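Local atomic coordinates of inositol-1-monophosphatase (Nostoc sp., PDB entry 5ZHH), a protein that probably hydrolyses inositol monophosphates to free myo-inositol and inorganic phosphate. Residues F62-L68 against N80-I86; P114-V118 against R129-G133. All coordinates share one frame; numbering follows the deposited sequence.

Interaction 1. Residues F62-L68 against N80-I86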
loop_
_atom_site.group_PDB
_atom_site.type_symbol
_atom_site.label_atom_id
_atom_site.label_comp_id
_atom_site.label_asym_id
_atom_site.label_seq_id
_atom_site.Cartn_x
_atom_site.Cartn_y
_atom_site.Cartn_z
ATOM N N PHE A 62 -29.807 -11.366 0.495
ATOM C CA PHE A 62 -31.105 -10.688 0.467
ATOM C C PHE A 62 -31.910 -11.178 -0.734
ATOM O O PHE A 62 -32.161 -10.429 -1.686
ATOM C CB PHE A 62 -30.917 -9.170 0.423
ATOM C CG PHE A 62 -29.952 -8.643 1.462
ATOM C CD1 PHE A 62 -30.238 -8.752 2.815
ATOM C CD2 PHE A 62 -28.765 -8.036 1.083
ATOM C CE1 PHE A 62 -29.355 -8.268 3.769
ATOM C CE2 PHE A 62 -27.882 -7.548 2.031
ATOM C CZ PHE A 62 -28.175 -7.666 3.373
ATOM N N PRO A 63 -32.389 -12.423 -0.690
ATOM C CA PRO A 63 -33.095 -12.980 -1.862
ATOM C C PRO A 63 -34.375 -12.250 -2.232
ATOM O O PRO A 63 -34.800 -12.345 -3.390
ATOM C CB PRO A 63 -33.381 -14.432 -1.452
ATOM C CG PRO A 63 -33.234 -14.473 0.028
ATOM C CD PRO A 63 -32.302 -13.377 0.429
ATOM N N GLN A 64 -35.002 -11.535 -1.300
ATOM C CA GLN A 64 -36.259 -10.843 -1.568
ATOM C C GLN A 64 -36.069 -9.413 -2.061
ATOM O O GLN A 64 -37.060 -8.755 -2.399
ATOM C CB GLN A 64 -37.155 -10.854 -0.323
ATOM C CG GLN A 64 -38.007 -12.121 -0.170
ATOM C CD GLN A 64 -37.191 -13.397 -0.202
ATOM O OE1 GLN A 64 -36.369 -13.640 0.680
ATOM N NE2 GLN A 64 -37.411 -14.218 -1.223
ATOM N N HIS A 65 -34.840 -8.909 -2.101
ATOM C CA HIS A 65 -34.615 -7.554 -2.579
ATOM C C HIS A 65 -34.589 -7.523 -4.107
ATOM O O HIS A 65 -34.319 -8.528 -4.769
ATOM C CB HIS A 65 -33.298 -6.996 -2.035
ATOM C CG HIS A 65 -33.286 -6.792 -0.551
ATOM N ND1 HIS A 65 -32.295 -6.081 0.091
ATOM C CD2 HIS A 65 -34.142 -7.201 0.416
ATOM C CE1 HIS A 65 -32.542 -6.058 1.389
ATOM N NE2 HIS A 65 -33.656 -6.733 1.612
ATOM N N SER A 66 -34.847 -6.343 -4.665
ATOM C CA SER A 66 -34.785 -6.138 -6.106
ATOM C C SER A 66 -33.481 -5.438 -6.474
ATOM O O SER A 66 -32.866 -4.752 -5.653
ATOM C CB SER A 66 -35.977 -5.308 -6.599
ATOM O OG SER A 66 -37.179 -6.062 -6.572
ATOM N N ILE A 67 -33.058 -5.635 -7.724
ATOM C CA ILE A 67 -31.793 -5.112 -8.232
ATOM C C ILE A 67 -32.039 -4.217 -9.439
ATOM O O ILE A 67 -32.856 -4.545 -10.308
ATOM C CB ILE A 67 -30.832 -6.253 -8.626
ATOM C CG1 ILE A 67 -30.641 -7.236 -7.468
ATOM C CG2 ILE A 67 -29.492 -5.677 -9.080
ATOM C CD1 ILE A 67 -30.071 -6.614 -6.231
ATOM N N LEU A 68 -31.358 -3.069 -9.471
ATOM C CA LEU A 68 -31.278 -2.209 -10.649
ATOM C C LEU A 68 -29.827 -2.127 -11.120
ATOM O O LEU A 68 -28.942 -1.750 -10.343
ATOM C CB LEU A 68 -31.826 -0.811 -10.367
ATOM C CG LEU A 68 -31.832 0.108 -11.596
ATOM C CD1 LEU A 68 -32.781 -0.406 -12.671
ATOM C CD2 LEU A 68 -32.205 1.524 -11.182
ATOM N N ASN A 80 -40.328 -2.464 -5.367
ATOM C CA ASN A 80 -39.993 -3.142 -4.120
ATOM C C ASN A 80 -39.506 -2.140 -3.084
ATOM O O ASN A 80 -38.891 -1.121 -3.411
ATOM C CB ASN A 80 -38.911 -4.196 -4.389
ATOM C CG ASN A 80 -38.664 -5.136 -3.206
ATOM O OD1 ASN A 80 -38.626 -4.725 -2.043
ATOM N ND2 ASN A 80 -38.469 -6.410 -3.516
ATOM N N GLU A 81 -39.790 -2.439 -1.815
ATOM C CA GLU A 81 -39.264 -1.613 -0.737
ATOM C C GLU A 81 -37.744 -1.519 -0.813
ATOM O O GLU A 81 -37.169 -0.457 -0.556
ATOM C CB GLU A 81 -39.703 -2.177 0.614
ATOM C CG GLU A 81 -39.146 -1.427 1.805
ATOM C CD GLU A 81 -39.565 -2.038 3.128
ATOM O OE1 GLU A 81 -39.990 -3.213 3.139
ATOM O OE2 GLU A 81 -39.484 -1.332 4.154
ATOM N N TYR A 82 -37.080 -2.612 -1.182
ATOM C CA TYR A 82 -35.625 -2.662 -1.258
ATOM C C TYR A 82 -35.192 -2.798 -2.710
ATOM O O TYR A 82 -35.552 -3.771 -3.382
ATOM C CB TYR A 82 -35.076 -3.821 -0.426
ATOM C CG TYR A 82 -35.408 -3.708 1.041
ATOM C CD1 TYR A 82 -34.818 -2.732 1.831
ATOM C CD2 TYR A 82 -36.312 -4.580 1.637
ATOM C CE1 TYR A 82 -35.115 -2.621 3.173
ATOM C CE2 TYR A 82 -36.619 -4.477 2.982
ATOM C CZ TYR A 82 -36.016 -3.496 3.745
ATOM O OH TYR A 82 -36.314 -3.388 5.082
ATOM N N LEU A 83 -34.414 -1.830 -3.184
ATOM C CA LEU A 83 -33.926 -1.817 -4.558
ATOM C C LEU A 83 -32.459 -1.429 -4.535
ATOM O O LEU A 83 -32.121 -0.310 -4.136
ATOM C CB LEU A 83 -34.729 -0.842 -5.434
ATOM C CG LEU A 83 -34.287 -0.765 -6.900
ATOM C CD1 LEU A 83 -34.473 -2.116 -7.569
ATOM C CD2 LEU A 83 -35.056 0.320 -7.659
ATOM N N TRP A 84 -31.595 -2.343 -4.976
ATOM C CA TRP A 84 -30.161 -2.093 -5.032
ATOM C C TRP A 84 -29.813 -1.493 -6.387
ATOM O O TRP A 84 -30.217 -2.019 -7.429
ATOM C CB TRP A 84 -29.364 -3.378 -4.812
ATOM C CG TRP A 84 -29.448 -3.923 -3.422
ATOM C CD1 TRP A 84 -30.374 -4.804 -2.948
ATOM C CD2 TRP A 84 -28.559 -3.646 -2.330
ATOM N NE1 TRP A 84 -30.129 -5.082 -1.626
ATOM C CE2 TRP A 84 -29.023 -4.380 -1.221
ATOM C CE3 TRP A 84 -27.431 -2.834 -2.177
ATOM C CZ2 TRP A 84 -28.394 -4.337 0.024
ATOM C CZ3 TRP A 84 -26.802 -2.792 -0.935
ATOM C CH2 TRP A 84 -27.287 -3.541 0.148
ATOM N N ALA A 85 -29.094 -0.378 -6.369
ATOM C CA ALA A 85 -28.631 0.297 -7.579
ATOM C C ALA A 85 -27.134 0.033 -7.693
ATOM O O ALA A 85 -26.342 0.577 -6.912
ATOM C CB ALA A 85 -28.942 1.792 -7.531
ATOM N N ILE A 86 -26.758 -0.811 -8.656
ATOM C CA ILE A 86 -25.419 -1.392 -8.754
ATOM C C ILE A 86 -24.725 -0.855 -9.999
ATOM O O ILE A 86 -25.255 -0.985 -11.108
ATOM C CB ILE A 86 -25.486 -2.925 -8.835
ATOM C CG1 ILE A 86 -26.114 -3.522 -7.583
ATOM C CG2 ILE A 86 -24.103 -3.500 -9.068
ATOM C CD1 ILE A 86 -25.639 -2.903 -6.332
#
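The indole N-H of W84 is donated to ND1 of H65, with NE1 2.9 Å from H65 ND1 and almost exactly in the imidazole plane, though tilted 19° from that of the indole. Acceptance at ND1 fixes the turn of the imidazole. Beside this bond runs a parallel backbone ladder: S66 N gives to Y82 O, W84 N to S66 O, L68 N to W84 O (2.6 Å) and I86 N to L68 O, with S66 facing L83 and I67 facing W84. Where the ladder begins, N80 ND2 donates to Q64 O at 3.0 Å, in the carbonyl plane, and weakly to S66 OG, which also bonds to N77 O. N80 OD1 in turn takes the N-H of Y82 in an Asx turn, so the one side-chain amide bonds to Q64 and S66 across the contact and to Y82 within its own segment. H65 CG lies beside its own backbone N (chi1 -66°), which lays the imidazole against Y82: Y82 CB sits over the ring centre, 3.5 Å from the centroid, and the two rings form an offset stack with planes at 18°. F62 CB covers the opposite imidazole face. An alanine in place of H65 would probably leave W84 NE1 without its acceptor and open a gap between F62 and Y82. Farther out, F62 CE2 meets W84 CZ2 at 3.8 Å, the two rings nearly parallel but slid apart, and I67 CD1 touches W84 CB at 3.6 Å. On the other face L83 CD1 reaches S66 CB and L68 CB. F62, H65, Y82 and W84 form an aromatic cluster, which the ring of F7 meets at F62 (edge-to-face), H65 and Y82; helix 44-61 packs on I67, W84 and I86, helix 213-225 on L68 and A85, while strand 103-110 continues the sheet beyond 82-90.

Interaction 2. Residues P114-V118 against R129-G133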
loop_
_atom_site.group_PDB
_atom_site.type_symbol
_atom_site.label_atom_id
_atom_site.label_comp_id
_atom_site.label_asym_id
_atom_site.label_seq_id
_atom_site.Cartn_x
_atom_site.Cartn_y
_atom_site.Cartn_z
ATOM N N PRO A 114 -32.124 6.861 -1.223
ATOM C CA PRO A 114 -30.799 6.294 -0.925
ATOM C C PRO A 114 -30.544 6.218 0.575
ATOM O O PRO A 114 -30.644 7.217 1.289
ATOM C CB PRO A 114 -29.834 7.272 -1.608
ATOM C CG PRO A 114 -30.669 7.973 -2.662
ATOM C CD PRO A 114 -32.045 8.070 -2.063
ATOM N N GLN A 115 -30.209 5.019 1.055
ATOM C CA GLN A 115 -30.003 4.804 2.484
ATOM C C GLN A 115 -28.727 4.054 2.833
ATOM O O GLN A 115 -28.287 4.143 3.989
ATOM C CB GLN A 115 -31.194 4.045 3.088
ATOM C CG GLN A 115 -32.484 4.846 3.138
ATOM C CD GLN A 115 -32.477 5.914 4.221
ATOM O OE1 GLN A 115 -32.844 5.654 5.367
ATOM N NE2 GLN A 115 -32.069 7.123 3.860
ATOM N N VAL A 116 -28.146 3.290 1.911
ATOM C CA VAL A 116 -26.885 2.592 2.139
ATOM C C VAL A 116 -26.014 2.776 0.910
ATOM O O VAL A 116 -26.484 2.624 -0.222
ATOM C CB VAL A 116 -27.085 1.088 2.418
ATOM C CG1 VAL A 116 -25.740 0.408 2.638
ATOM C CG2 VAL A 116 -28.000 0.875 3.613
ATOM N N GLY A 117 -24.737 3.077 1.130
ATOM C CA GLY A 117 -23.843 3.268 0.007
ATOM C C GLY A 117 -22.426 2.801 0.258
ATOM O O GLY A 117 -21.841 3.089 1.307
ATOM N N VAL A 118 -21.874 2.060 -0.696
ATOM C CA VAL A 118 -20.468 1.680 -0.680
ATOM C C VAL A 118 -19.873 1.988 -2.044
ATOM O O VAL A 118 -20.438 1.605 -3.075
ATOM C CB VAL A 118 -20.260 0.192 -0.329
ATOM C CG1 VAL A 118 -18.785 -0.128 -0.362
ATOM C CG2 VAL A 118 -20.831 -0.120 1.057
ATOM N N ARG A 129 -17.842 4.326 2.697
ATOM C CA ARG A 129 -18.998 3.631 3.245
ATOM C C ARG A 129 -19.880 4.613 3.998
ATOM O O ARG A 129 -19.383 5.453 4.753
ATOM C CB ARG A 129 -18.569 2.482 4.175
ATOM C CG ARG A 129 -17.948 1.300 3.437
ATOM C CD ARG A 129 -17.134 0.417 4.373
ATOM N NE ARG A 129 -17.908 -0.178 5.460
ATOM C CZ ARG A 129 -17.867 0.260 6.716
ATOM N NH1 ARG A 129 -17.105 1.302 7.020
ATOM N NH2 ARG A 129 -18.577 -0.339 7.667
ATOM N N GLY A 130 -21.186 4.502 3.784
ATOM C CA GLY A 130 -22.134 5.343 4.485
ATOM C C GLY A 130 -23.491 4.690 4.546
ATOM O O GLY A 130 -23.875 3.931 3.652
ATOM N N ALA A 131 -24.223 4.987 5.614
ATOM C CA ALA A 131 -25.596 4.530 5.760
ATOM C C ALA A 131 -26.333 5.508 6.659
ATOM O O ALA A 131 -25.736 6.114 7.553
ATOM C CB ALA A 131 -25.667 3.107 6.333
ATOM N N ALA A 132 -27.633 5.658 6.414
ATOM C CA ALA A 132 -28.444 6.620 7.151
ATOM C C ALA A 132 -28.286 6.438 8.655
ATOM O O ALA A 132 -28.505 5.345 9.187
ATOM C CB ALA A 132 -29.914 6.475 6.752
ATOM N N GLY A 133 -27.869 7.507 9.331
ATOM C CA GLY A 133 -27.697 7.491 10.766
ATOM C C GLY A 133 -26.460 6.781 11.266
ATOM O O GLY A 133 -26.218 6.780 12.477
#
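G117 and G130 face each other as the hydrogen-bonded pair of an antiparallel ladder, joined by two backbone bonds: G117 N to G130 O at 2.8 Å and G130 N to G117 O at 2.9 Å. With no side chain on either residue, the strands meet here through backbone alone. The close part continues at the flanking non-hydrogen-bonded pairs, V116 with A131 (CA to CA 4.3 Å) and V118 with R129, whose side chains share one face. V118 and R129 lie side by side, V118 CG2 touching R129 CG at 4.0 Å. Beyond CG the arginine bends at chi3 (61°); its NE bonds to T12 OG1 on helix 3-25, the same helix that covers V118, and R129 packs on E13 of the second subunit. The other end is looser and partly exposed. There A132 N still gives to Q115 O, but the side-chain contact is just the methyl CB of A132 against the amide of Q115, 3.3 Å from OE1. That amide is folded back by a bend at chi2 (-74°), and its NE2 donates to P114 O from above the carbonyl plane. G133, already in the loop, bonds through its N to E225. Q115 and V116 both face L108 of strand 103-110, a classic beta bulge set into the first strand of the beta hairpin 113-121/126-131.

How the interactions relate
From the N terminus, helix 44-61 runs into residues 62-68, and interaction 1 closes the loop that carries the short strand 73-75 before the chain returns as strand 82-90. After helix 92-97 and strand 103-110 the chain reaches interaction 2, which closes the hairpin of strands 113-121 and 126-131, whose turn lies between 121 and 126. The two contacts follow in series; neither nests in nor crosses the other. Both belong to one mixed sheet, with strand 103-110 standing between 82-90 and 113-121. Their centres are 15 Å apart and their nearest atoms about 5 Å. Interaction 1 supplies the sheet's parallel pairing, interaction 2 an antiparallel one, and helix 213-225 packs against residues of both.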